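Local coordinates for protein aminomethyltransferase (Bartonella henselae, PDB 3GIR) that belongs to the aminomethyltransferase (glycine cleavage T-protein) family, joining a folate-binding domain to a C-terminal beta-barrel domain in one chain, at residues 120-126 / 267-273; 255-261 / 350-354; 263-267 / 338-342; 325-330 / 367-371. All coordinates share one frame; numbering follows the deposited sequence.

Contact 1. Residues 120-126 / 267-273; sequences LNERAGI and ITPDTTP
I126 and T271 make the stronger of the two backbone bonds of this contact: I126 N gives its hydrogen to T271 O at 3.1 Å, with an N-H...O angle of 139°, and a weak second bond runs from the same nitrogen to T268 O. Two type I beta turns, N121-A124 and T268-T271, are thereby set against each other. Inside the first, N121 OD1 accepts from R123 N, an Asx turn, and from G125 N at 2.8 Å; the two donors come from opposite faces of the amide plane and fix its rotation. In the second turn T268 OG1 accepts from D270 N, an ST turn. CA-H...O contacts supplement these bonds: G125 CA lies 3.2 Å from P269 O, and T272 CA approaches A124 O, a buried oxygen with no conventional partner in the model. In the apolar packing I126 lies between P273 (CG1 to CG, 4.1 Å) and I267 (CD1 to CG2, 4.2 Å), while L120 CD2 also meets P273 CG at 3.9 Å. The contact joins the hairpin turn between strands 114-120 and 126-136 to the loop after helix 248-257, with helix 295-304 packed on A124, T272 and P273.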
loop_
_atom_site.group_PDB
_atom_site.type_symbol
_atom_site.label_atom_id
_atom_site.label_comp_id
_atom_site.label_asym_id
_atom_site.label_seq_id
_atom_site.Cartn_x
_atom_site.Cartn_y
_atom_site.Cartn_z
ATOM N N LEU A 120 -14.143 5.821 2.094
ATOM C CA LEU A 120 -14.464 7.051 1.351
ATOM C C LEU A 120 -15.166 8.023 2.231
ATOM O O LEU A 120 -15.952 7.610 3.138
ATOM C CB LEU A 120 -15.389 6.664 0.224
ATOM C CG LEU A 120 -14.875 5.706 -0.780
ATOM C CD1 LEU A 120 -16.005 5.520 -1.802
ATOM C CD2 LEU A 120 -13.580 6.132 -1.474
ATOM N N ASN A 121 -14.931 9.304 1.976
ATOM C CA ASN A 121 -15.784 10.347 2.553
ATOM C C ASN A 121 -17.044 10.551 1.731
ATOM O O ASN A 121 -17.268 9.862 0.740
ATOM C CB ASN A 121 -15.014 11.623 2.776
ATOM C CG ASN A 121 -14.553 12.313 1.486
ATOM O OD1 ASN A 121 -15.150 12.178 0.458
ATOM N ND2 ASN A 121 -13.464 13.054 1.603
ATOM N N GLU A 122 -17.877 11.533 2.157
ATOM C CA GLU A 122 -19.199 11.754 1.578
ATOM C C GLU A 122 -19.108 12.184 0.109
ATOM O O GLU A 122 -20.031 11.909 -0.665
ATOM C CB GLU A 122 -20.040 12.824 2.364
ATOM N N ARG A 123 -17.950 12.731 -0.278
ATOM C CA ARG A 123 -17.668 13.184 -1.640
ATOM C C ARG A 123 -16.860 12.175 -2.438
ATOM O O ARG A 123 -16.351 12.451 -3.531
ATOM C CB ARG A 123 -16.922 14.505 -1.559
ATOM C CG ARG A 123 -17.760 15.608 -0.846
ATOM C CD ARG A 123 -17.046 16.925 -0.597
ATOM N NE ARG A 123 -15.674 16.812 -0.070
ATOM C CZ ARG A 123 -15.294 16.223 1.080
ATOM N NH1 ARG A 123 -16.167 15.592 1.907
ATOM N NH2 ARG A 123 -14.003 16.250 1.407
ATOM N N ALA A 124 -16.758 10.986 -1.871
ATOM C CA ALA A 124 -16.033 9.852 -2.459
ATOM C C ALA A 124 -14.544 10.081 -2.585
ATOM O O ALA A 124 -13.867 9.356 -3.323
ATOM C CB ALA A 124 -16.693 9.323 -3.859
ATOM N N GLY A 125 -13.988 11.039 -1.809
ATOM C CA GLY A 125 -12.547 11.133 -1.669
ATOM C C GLY A 125 -12.042 9.997 -0.791
ATOM O O GLY A 125 -12.768 9.429 0.034
ATOM N N ILE A 126 -10.784 9.620 -1.001
ATOM C CA ILE A 126 -10.212 8.461 -0.323
ATOM C C ILE A 126 -9.584 8.874 0.986
ATOM O O ILE A 126 -8.494 9.475 1.047
ATOM C CB ILE A 126 -9.207 7.727 -1.229
ATOM C CG1 ILE A 126 -9.882 7.141 -2.474
ATOM C CG2 ILE A 126 -8.511 6.508 -0.448
ATOM C CD1 ILE A 126 -8.899 6.722 -3.566
ATOM N N ILE A 267 -2.791 9.247 -3.664
ATOM C CA ILE A 267 -4.208 9.311 -3.361
ATOM C C ILE A 267 -4.334 10.084 -2.071
ATOM O O ILE A 267 -3.487 9.932 -1.172
ATOM C CB ILE A 267 -4.859 7.944 -3.318
ATOM C CG1 ILE A 267 -4.087 6.950 -2.444
ATOM C CG2 ILE A 267 -4.982 7.388 -4.765
ATOM C CD1 ILE A 267 -4.752 5.537 -2.362
ATOM N N THR A 268 -5.412 10.849 -1.954
ATOM C CA THR A 268 -5.648 11.694 -0.811
ATOM C C THR A 268 -7.176 11.848 -0.685
ATOM O O THR A 268 -7.933 11.402 -1.562
ATOM C CB THR A 268 -5.024 13.077 -0.994
ATOM O OG1 THR A 268 -5.830 13.783 -1.928
ATOM C CG2 THR A 268 -3.586 13.030 -1.513
ATOM N N PRO A 269 -7.637 12.463 0.404
ATOM C CA PRO A 269 -9.081 12.709 0.504
ATOM C C PRO A 269 -9.646 13.637 -0.552
ATOM O O PRO A 269 -10.869 13.714 -0.680
ATOM C CB PRO A 269 -9.212 13.336 1.896
ATOM C CG PRO A 269 -8.088 12.858 2.594
ATOM C CD PRO A 269 -6.955 12.851 1.611
ATOM N N ASP A 270 -8.771 14.253 -1.347
ATOM C CA ASP A 270 -9.170 15.050 -2.515
ATOM C C ASP A 270 -9.242 14.297 -3.858
ATOM O O ASP A 270 -9.589 14.884 -4.904
ATOM C CB ASP A 270 -8.291 16.314 -2.584
ATOM C CG ASP A 270 -8.580 17.274 -1.420
ATOM O OD1 ASP A 270 -9.767 17.467 -1.075
ATOM O OD2 ASP A 270 -7.621 17.812 -0.835
ATOM N N THR A 271 -8.888 13.001 -3.884
ATOM C CA THR A 271 -8.912 12.209 -5.065
ATOM C C THR A 271 -9.935 11.115 -4.865
ATOM O O THR A 271 -9.860 10.331 -3.913
ATOM C CB THR A 271 -7.499 11.521 -5.316
ATOM O OG1 THR A 271 -7.138 10.659 -4.223
ATOM C CG2 THR A 271 -6.362 12.555 -5.517
ATOM N N THR A 272 -10.913 11.045 -5.739
ATOM C CA THR A 272 -11.825 9.937 -5.781
ATOM C C THR A 272 -11.180 8.726 -6.437
ATOM O O THR A 272 -10.148 8.878 -7.084
ATOM C CB THR A 272 -13.081 10.292 -6.565
ATOM O OG1 THR A 272 -12.772 10.379 -7.967
ATOM C CG2 THR A 272 -13.718 11.548 -6.048
ATOM N N PRO A 273 -11.786 7.523 -6.316
ATOM C CA PRO A 273 -11.211 6.396 -7.005
ATOM C C PRO A 273 -11.265 6.564 -8.526
ATOM O O PRO A 273 -10.475 5.952 -9.220
ATOM C CB PRO A 273 -12.078 5.192 -6.562
ATOM C CG PRO A 273 -12.559 5.618 -5.234
ATOM C CD PRO A 273 -12.845 7.107 -5.382
HETATM O O HOH W 1 -13.011 14.941 -1.063
#

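Contact 2. Residues 255-261 / 350-354; sequences RLEAGLC and PVAMG
V351 and M353 of strand 349-356 pack against L256, near the end of helix 248-257, where G259 leaves helical angles in a Schellman motif with bonds G259 N to L256 O and L260 N to R255 O. The contact has no hydrogen bond between its segments; it is a helix end laid on a strand of the C-terminal barrel. At V351 the CG2 methyl sits 3.8 Å from L256 CG, the two side chains running past each other in opposite directions. A352 turns its CB away from the helix, packs on L313 of strand 309-315, and brings its carbonyl carbon within 4.1 Å of L256 CD1. M353 follows on the same side as V351; its contacts hold for one of two modelled conformers and are less certain. Its CG meets L256 CD1 at 3.7 Å, the leucine reaching the strand with CG anti to its backbone N (chi1 -180°). The methionine chain bends at the CG-SD bond (chi3 -33°), bringing CE across R255, 3.9 Å from NH1 and oblique to the guanidinium plane. That arginine forms salt bridges with D266 and D252. R255 NH1 also donates to L260 O at 2.9 Å, the oxygen lying in the guanidinium plane and the N-H...O angle reaching 166°.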
loop_
_atom_site.group_PDB
_atom_site.type_symbol
_atom_site.label_atom_id
_atom_site.label_comp_id
_atom_site.label_asym_id
_atom_site.label_seq_id
_atom_site.Cartn_x
_atom_site.Cartn_y
_atom_site.Cartn_z
ATOM N N ARG A 255 7.581 -0.349 -4.563
ATOM C CA ARG A 255 6.192 -0.141 -4.788
ATOM C C ARG A 255 5.921 0.743 -6.001
ATOM O O ARG A 255 4.932 0.521 -6.709
ATOM C CB ARG A 255 5.477 0.369 -3.529
ATOM C CG ARG A 255 5.806 1.814 -3.107
ATOM C CD ARG A 255 4.847 2.730 -3.739
ATOM N NE ARG A 255 5.275 4.103 -3.503
ATOM C CZ ARG A 255 4.687 5.201 -3.986
ATOM N NH1 ARG A 255 3.607 5.168 -4.732
ATOM N NH2 ARG A 255 5.219 6.378 -3.638
ATOM N N LEU A 256 6.746 1.747 -6.203
ATOM C CA LEU A 256 6.561 2.665 -7.327
ATOM C C LEU A 256 6.814 1.986 -8.661
ATOM O O LEU A 256 5.999 2.099 -9.588
ATOM C CB LEU A 256 7.428 3.907 -7.100
ATOM C CG LEU A 256 7.406 5.032 -8.148
ATOM C CD1 LEU A 256 5.946 5.358 -8.535
ATOM C CD2 LEU A 256 8.265 6.230 -7.677
ATOM N N GLU A 257 7.853 1.177 -8.751
ATOM C CA GLU A 257 8.039 0.249 -9.943
ATOM C C GLU A 257 6.818 -0.633 -10.210
ATOM O O GLU A 257 6.467 -0.922 -11.342
ATOM C CB GLU A 257 9.282 -0.608 -9.775
ATOM C CG GLU A 257 10.543 0.077 -10.045
ATOM C CD GLU A 257 11.729 -0.852 -9.987
ATOM O OE1 GLU A 257 11.555 -1.976 -9.453
ATOM O OE2 GLU A 257 12.836 -0.473 -10.436
ATOM N N ALA A 258 6.203 -1.145 -9.136
ATOM C CA ALA A 258 5.013 -2.014 -9.186
ATOM C C ALA A 258 3.693 -1.284 -9.487
ATOM O O ALA A 258 2.667 -1.904 -9.564
ATOM C CB ALA A 258 4.856 -2.885 -7.892
ATOM N N GLY A 259 3.745 0.017 -9.606
ATOM C CA GLY A 259 2.597 0.829 -9.860
ATOM C C GLY A 259 1.616 1.032 -8.731
ATOM O O GLY A 259 0.409 1.340 -8.971
ATOM N N LEU A 260 2.070 0.833 -7.496
ATOM C CA LEU A 260 1.191 0.851 -6.347
ATOM C C LEU A 260 1.081 2.205 -5.746
ATOM O O LEU A 260 2.079 2.896 -5.607
ATOM C CB LEU A 260 1.660 -0.177 -5.316
ATOM C CG LEU A 260 1.926 -1.581 -5.859
ATOM C CD1 LEU A 260 2.535 -2.502 -4.787
ATOM C CD2 LEU A 260 0.622 -2.101 -6.386
ATOM N N CYS A 261 -0.111 2.577 -5.319
ATOM C CA CYS A 261 -0.312 3.919 -4.709
ATOM C C CYS A 261 0.177 4.018 -3.288
ATOM O O CYS A 261 0.103 3.042 -2.502
ATOM C CB CYS A 261 -1.771 4.290 -4.686
ATOM S SG CYS A 261 -2.406 4.643 -6.342
ATOM N N PRO A 350 14.740 6.498 -13.798
ATOM C CA PRO A 350 13.689 7.202 -13.037
ATOM C C PRO A 350 12.283 6.678 -13.381
ATOM O O PRO A 350 11.986 6.367 -14.567
ATOM C CB PRO A 350 13.861 8.660 -13.450
ATOM C CG PRO A 350 15.137 8.726 -14.077
ATOM C CD PRO A 350 15.543 7.444 -14.585
ATOM N N VAL A 351 11.462 6.549 -12.339
ATOM C CA VAL A 351 10.070 6.175 -12.385
ATOM C C VAL A 351 9.317 7.216 -11.580
ATOM O O VAL A 351 9.878 7.879 -10.688
ATOM C CB VAL A 351 9.867 4.748 -11.855
ATOM C CG1 VAL A 351 10.704 3.803 -12.770
ATOM C CG2 VAL A 351 10.382 4.579 -10.431
ATOM N N ALA A 352 8.096 7.502 -11.964
ATOM C CA ALA A 352 7.241 8.385 -11.266
ATOM C C ALA A 352 5.772 8.148 -11.537
ATOM O O ALA A 352 5.409 7.363 -12.422
ATOM C CB ALA A 352 7.598 9.867 -11.800
ATOM N N MET A 353 4.925 8.792 -10.721
ATOM C CA MET A 353 3.476 8.770 -10.939
ATOM C C MET A 353 2.987 10.156 -10.633
ATOM O O MET A 353 3.618 10.921 -9.910
ATOM C CB MET A 353 2.735 7.745 -10.065
ATOM C CG MET A 353 2.925 6.350 -10.484
ATOM S SD MET A 353 1.799 5.187 -9.644
ATOM C CE MET A 353 1.650 5.962 -8.049
ATOM N N GLY A 354 1.841 10.523 -11.212
ATOM C CA GLY A 354 1.347 11.870 -10.942
ATOM C C GLY A 354 -0.021 12.044 -11.560
ATOM O O GLY A 354 -0.637 11.052 -12.029
#

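Contact 3. Residues 263-267 / 338-342; sequences HGNDI and VTSGG
D266 OD1 is gripped by two hydroxyls: S340 OG donates to its syn lone pair at 2.6 Å, and T339 OG1 to its anti lone pair at 2.7 Å. Both donors come from a classic beta bulge in strand 334-344, where T339 and S340 together face M353 of the adjacent strand. The bulge places two successive side chains within reach of one carboxylate oxygen. T339 OG1 stands between its backbone N and carbonyl carbon (chi1 55°), the rotation that directs it at D266, while its CG2 lies 3.4 Å from N265 O. The second carboxylate oxygen, D266 OD2, accepts from L262 N, so that bonds to both oxygens fix the rotation of the carboxylate. S340 OG is in turn held from behind, since R255 NH2 donates to it. The geometry thus ties the loop after helix 248-257, in the folate-binding domain, to a strand of the C-terminal barrel. N265 adds the outer, partly exposed edge of the contact. Its CB points toward the strand, 3.4 Å from T339 O, and ND2 makes a weak hydrogen bond to S340 OG at 3.4 Å.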
loop_
_atom_site.group_PDB
_atom_site.type_symbol
_atom_site.label_atom_id
_atom_site.label_comp_id
_atom_site.label_asym_id
_atom_site.label_seq_id
_atom_site.Cartn_x
_atom_site.Cartn_y
_atom_site.Cartn_z
ATOM N N HIS A 263 -0.881 6.325 -0.065
ATOM C CA HIS A 263 -1.794 7.317 0.399
ATOM C C HIS A 263 -1.035 8.451 1.069
ATOM O O HIS A 263 -0.037 8.263 1.766
ATOM C CB HIS A 263 -2.828 6.718 1.355
ATOM C CG HIS A 263 -3.992 7.615 1.604
ATOM N ND1 HIS A 263 -3.922 8.653 2.495
ATOM C CD2 HIS A 263 -5.221 7.687 1.029
ATOM C CE1 HIS A 263 -5.064 9.312 2.490
ATOM N NE2 HIS A 263 -5.875 8.753 1.613
ATOM N N GLY A 264 -1.467 9.669 0.741
ATOM C CA GLY A 264 -0.756 10.896 1.146
ATOM C C GLY A 264 0.130 11.461 0.050
ATOM O O GLY A 264 0.531 12.629 0.102
ATOM N N ASN A 265 0.410 10.642 -0.961
ATOM C CA ASN A 265 1.150 11.043 -2.164
ATOM C C ASN A 265 0.224 10.949 -3.355
ATOM O O ASN A 265 -0.298 11.957 -3.859
ATOM C CB ASN A 265 2.355 10.148 -2.432
ATOM C CG ASN A 265 3.590 10.529 -1.613
ATOM O OD1 ASN A 265 3.484 10.892 -0.430
ATOM N ND2 ASN A 265 4.761 10.375 -2.207
ATOM N N ASP A 266 -0.041 9.726 -3.771
ATOM C CA ASP A 266 -0.799 9.487 -4.987
ATOM C C ASP A 266 -2.290 9.474 -4.868
ATOM O O ASP A 266 -2.975 9.532 -5.872
ATOM C CB ASP A 266 -0.368 8.156 -5.571
ATOM C CG ASP A 266 1.132 7.992 -5.540
ATOM O OD1 ASP A 266 1.888 8.817 -6.140
ATOM O OD2 ASP A 266 1.559 7.042 -4.838
ATOM N N ILE A 267 -2.791 9.247 -3.664
ATOM C CA ILE A 267 -4.208 9.311 -3.361
ATOM C C ILE A 267 -4.334 10.084 -2.071
ATOM O O ILE A 267 -3.487 9.932 -1.172
ATOM C CB ILE A 267 -4.859 7.944 -3.318
ATOM C CG1 ILE A 267 -4.087 6.950 -2.444
ATOM C CG2 ILE A 267 -4.982 7.388 -4.765
ATOM C CD1 ILE A 267 -4.752 5.537 -2.362
ATOM N N VAL A 338 3.680 15.845 -10.106
ATOM C CA VAL A 338 4.233 14.581 -9.771
ATOM C C VAL A 338 3.930 14.277 -8.326
ATOM O O VAL A 338 4.224 15.098 -7.444
ATOM C CB VAL A 338 5.754 14.572 -9.983
ATOM C CG1 VAL A 338 6.456 13.290 -9.496
ATOM C CG2 VAL A 338 6.087 14.852 -11.481
ATOM N N THR A 339 3.328 13.137 -8.083
ATOM C CA THR A 339 2.990 12.710 -6.711
ATOM C C THR A 339 4.023 11.789 -6.090
ATOM O O THR A 339 4.163 11.762 -4.845
ATOM C CB THR A 339 1.623 12.136 -6.619
ATOM O OG1 THR A 339 1.468 11.062 -7.563
ATOM C CG2 THR A 339 0.549 13.193 -6.879
ATOM N N SER A 340 4.733 10.995 -6.913
ATOM C CA SER A 340 5.781 10.088 -6.434
ATOM C C SER A 340 6.859 10.000 -7.495
ATOM O O SER A 340 6.579 10.064 -8.692
ATOM C CB SER A 340 5.281 8.672 -6.162
ATOM O OG SER A 340 4.331 8.628 -5.142
ATOM N N GLY A 341 8.096 9.882 -7.063
ATOM C CA GLY A 341 9.184 9.749 -8.015
ATOM C C GLY A 341 10.456 9.290 -7.386
ATOM O O GLY A 341 10.749 9.696 -6.240
ATOM N N GLY A 342 11.228 8.484 -8.112
ATOM C CA GLY A 342 12.540 8.055 -7.661
ATOM C C GLY A 342 13.270 7.250 -8.717
ATOM O O GLY A 342 12.801 7.087 -9.815
#

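Contact 4. Residues 325-330 / 367-371; sequences AVLFDN and VFTEL
F328 and F368 form a single antiparallel, hydrogen-bonded pair, with CA atoms 5.0 Å apart. F328 N donates to F368 O at 2.7 Å, with an N-H...O angle of 163°, and F368 N returns a bond to F328 O at 3.0 Å. The axes of strands 326-328 and 367-371 approach to 4.5 Å but make an angle of 130°, far from straight antiparallel, consistent with the pairing being confined to one bridge. A third bond comes from a side chain: T369 OG1, swung to the side of its carbonyl carbon (chi1 -163°), donates to V326 O at 2.8 Å. Each phenyl ring turns an edge to the opposite backbone, F328 CD2 lying 3.6 Å from F368 O and F368 CD2 meeting F328 O. F368 CE2 also touches N330 CA, and K375 makes a cation-pi contact with the F368 ring. L327 CD2 meets V367 CG2 at 4.1 Å, the two side chains crossing at a slant. Strands 326-328 and 366-371 are the outermost of the six-stranded antiparallel sheet, so their bridge closes it in the manner of the C-terminal barrel. L327 and V367 both pack on L313 of strand 309-315, while strands 334-344 and 374-381 flank the bridge.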
loop_
_atom_site.group_PDB
_atom_site.type_symbol
_atom_site.label_atom_id
_atom_site.label_comp_id
_atom_site.label_asym_id
_atom_site.label_seq_id
_atom_site.Cartn_x
_atom_site.Cartn_y
_atom_site.Cartn_z
ATOM N N ALA A 325 7.075 18.001 -7.961
ATOM C CA ALA A 325 7.398 18.641 -9.238
ATOM C C ALA A 325 6.130 19.047 -10.022
ATOM O O ALA A 325 5.254 18.198 -10.275
ATOM C CB ALA A 325 8.240 17.705 -10.059
ATOM N N VAL A 326 6.063 20.302 -10.458
ATOM C CA VAL A 326 4.893 20.788 -11.128
ATOM C C VAL A 326 4.945 20.362 -12.614
ATOM O O VAL A 326 5.993 20.425 -13.225
ATOM C CB VAL A 326 4.781 22.344 -11.022
ATOM C CG1 VAL A 326 3.593 22.793 -11.793
ATOM C CG2 VAL A 326 4.723 22.737 -9.530
ATOM N N LEU A 327 3.812 19.938 -13.176
ATOM C CA LEU A 327 3.740 19.526 -14.598
ATOM C C LEU A 327 3.021 20.571 -15.425
ATOM O O LEU A 327 2.012 21.120 -15.006
ATOM C CB LEU A 327 2.989 18.229 -14.729
ATOM C CG LEU A 327 3.630 17.024 -14.083
ATOM C CD1 LEU A 327 2.739 15.742 -14.150
ATOM C CD2 LEU A 327 5.058 16.742 -14.594
ATOM N N PHE A 328 3.632 20.842 -16.553
ATOM C CA PHE A 328 3.155 21.824 -17.527
ATOM C C PHE A 328 2.861 21.200 -18.897
ATOM O O PHE A 328 3.449 20.161 -19.258
ATOM C CB PHE A 328 4.258 22.893 -17.743
ATOM C CG PHE A 328 4.640 23.618 -16.486
ATOM C CD1 PHE A 328 3.945 24.744 -16.069
ATOM C CD2 PHE A 328 5.655 23.140 -15.710
ATOM C CE1 PHE A 328 4.290 25.408 -14.854
ATOM C CE2 PHE A 328 5.994 23.777 -14.508
ATOM C CZ PHE A 328 5.315 24.926 -14.091
ATOM N N ASP A 329 2.006 21.878 -19.668
ATOM C CA ASP A 329 1.810 21.493 -21.068
ATOM C C ASP A 329 2.923 22.087 -21.945
ATOM O O ASP A 329 3.834 22.760 -21.426
ATOM C CB ASP A 329 0.376 21.800 -21.521
ATOM C CG ASP A 329 0.086 23.284 -21.647
ATOM O OD1 ASP A 329 1.002 24.091 -21.547
ATOM O OD2 ASP A 329 -1.092 23.599 -21.809
ATOM N N ASN A 330 2.860 21.867 -23.251
ATOM C CA ASN A 330 3.909 22.334 -24.147
ATOM C C ASN A 330 3.891 23.862 -24.313
ATOM O O ASN A 330 4.744 24.394 -24.987
ATOM C CB ASN A 330 3.825 21.639 -25.484
ATOM C CG ASN A 330 2.552 21.951 -26.257
ATOM O OD1 ASN A 330 1.593 22.570 -25.729
ATOM N ND2 ASN A 330 2.568 21.572 -27.565
ATOM N N VAL A 367 4.689 15.682 -21.248
ATOM C CA VAL A 367 4.445 16.758 -20.289
ATOM C C VAL A 367 5.796 17.226 -19.831
ATOM O O VAL A 367 6.808 16.612 -20.103
ATOM C CB VAL A 367 3.526 16.354 -19.122
ATOM C CG1 VAL A 367 2.119 15.899 -19.630
ATOM C CG2 VAL A 367 4.110 15.232 -18.269
ATOM N N PHE A 368 5.804 18.345 -19.125
ATOM C CA PHE A 368 7.090 18.967 -18.796
ATOM C C PHE A 368 7.131 19.462 -17.359
ATOM O O PHE A 368 6.135 19.768 -16.745
ATOM C CB PHE A 368 7.320 20.185 -19.748
ATOM C CG PHE A 368 7.217 19.831 -21.203
ATOM C CD1 PHE A 368 8.324 19.394 -21.860
ATOM C CD2 PHE A 368 5.972 19.811 -21.846
ATOM C CE1 PHE A 368 8.239 18.966 -23.185
ATOM C CE2 PHE A 368 5.869 19.324 -23.163
ATOM C CZ PHE A 368 6.998 18.947 -23.806
ATOM N N THR A 369 8.355 19.500 -16.871
ATOM C CA THR A 369 8.649 20.199 -15.564
ATOM C C THR A 369 9.875 21.079 -15.734
ATOM O O THR A 369 10.489 21.134 -16.783
ATOM C CB THR A 369 8.807 19.159 -14.439
ATOM O OG1 THR A 369 8.683 19.814 -13.173
ATOM C CG2 THR A 369 10.091 18.470 -14.504
ATOM N N GLU A 370 10.207 21.849 -14.714
ATOM C CA GLU A 370 11.316 22.746 -14.816
ATOM C C GLU A 370 12.422 22.310 -13.850
ATOM O O GLU A 370 12.147 22.050 -12.681
ATOM C CB GLU A 370 10.862 24.122 -14.434
ATOM C CG GLU A 370 10.039 24.843 -15.438
ATOM C CD GLU A 370 10.776 25.307 -16.725
ATOM O OE1 GLU A 370 11.856 26.009 -16.644
ATOM O OE2 GLU A 370 10.221 24.986 -17.824
ATOM N N LEU A 371 13.650 22.309 -14.324
ATOM C CA LEU A 371 14.805 22.015 -13.455
ATOM C C LEU A 371 15.926 22.978 -13.788
ATOM O O LEU A 371 16.302 23.087 -14.939
ATOM C CB LEU A 371 15.272 20.598 -13.682
ATOM C CG LEU A 371 16.547 20.136 -12.985
ATOM C CD1 LEU A 371 16.384 20.139 -11.457
ATOM C CD2 LEU A 371 17.012 18.716 -13.476
#

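Overall arrangement
From the N terminus, contact 1 closes the first long loop, joining the turn between strands 114-120 and 126-136 to the loop between helices 248-257 and 284-289, 141 residues further on. Before it closes, the chain opens contact 2 at 255-261 and contact 3 at 263-267, so both cross contact 1; contact 3, ending at 338-342, lies wholly within the span of contact 2, which ends at 350-354. Contact 4 opens at 325-330 and closes last, at 367-371, crossing contacts 2 and 3 but following contact 1 in series. I267 belongs to contacts 1 and 3. Contacts 2 and 3, centres 8 Å apart, join the folate-binding domain to the barrel sheet, whose outermost strands contact 4 brings together.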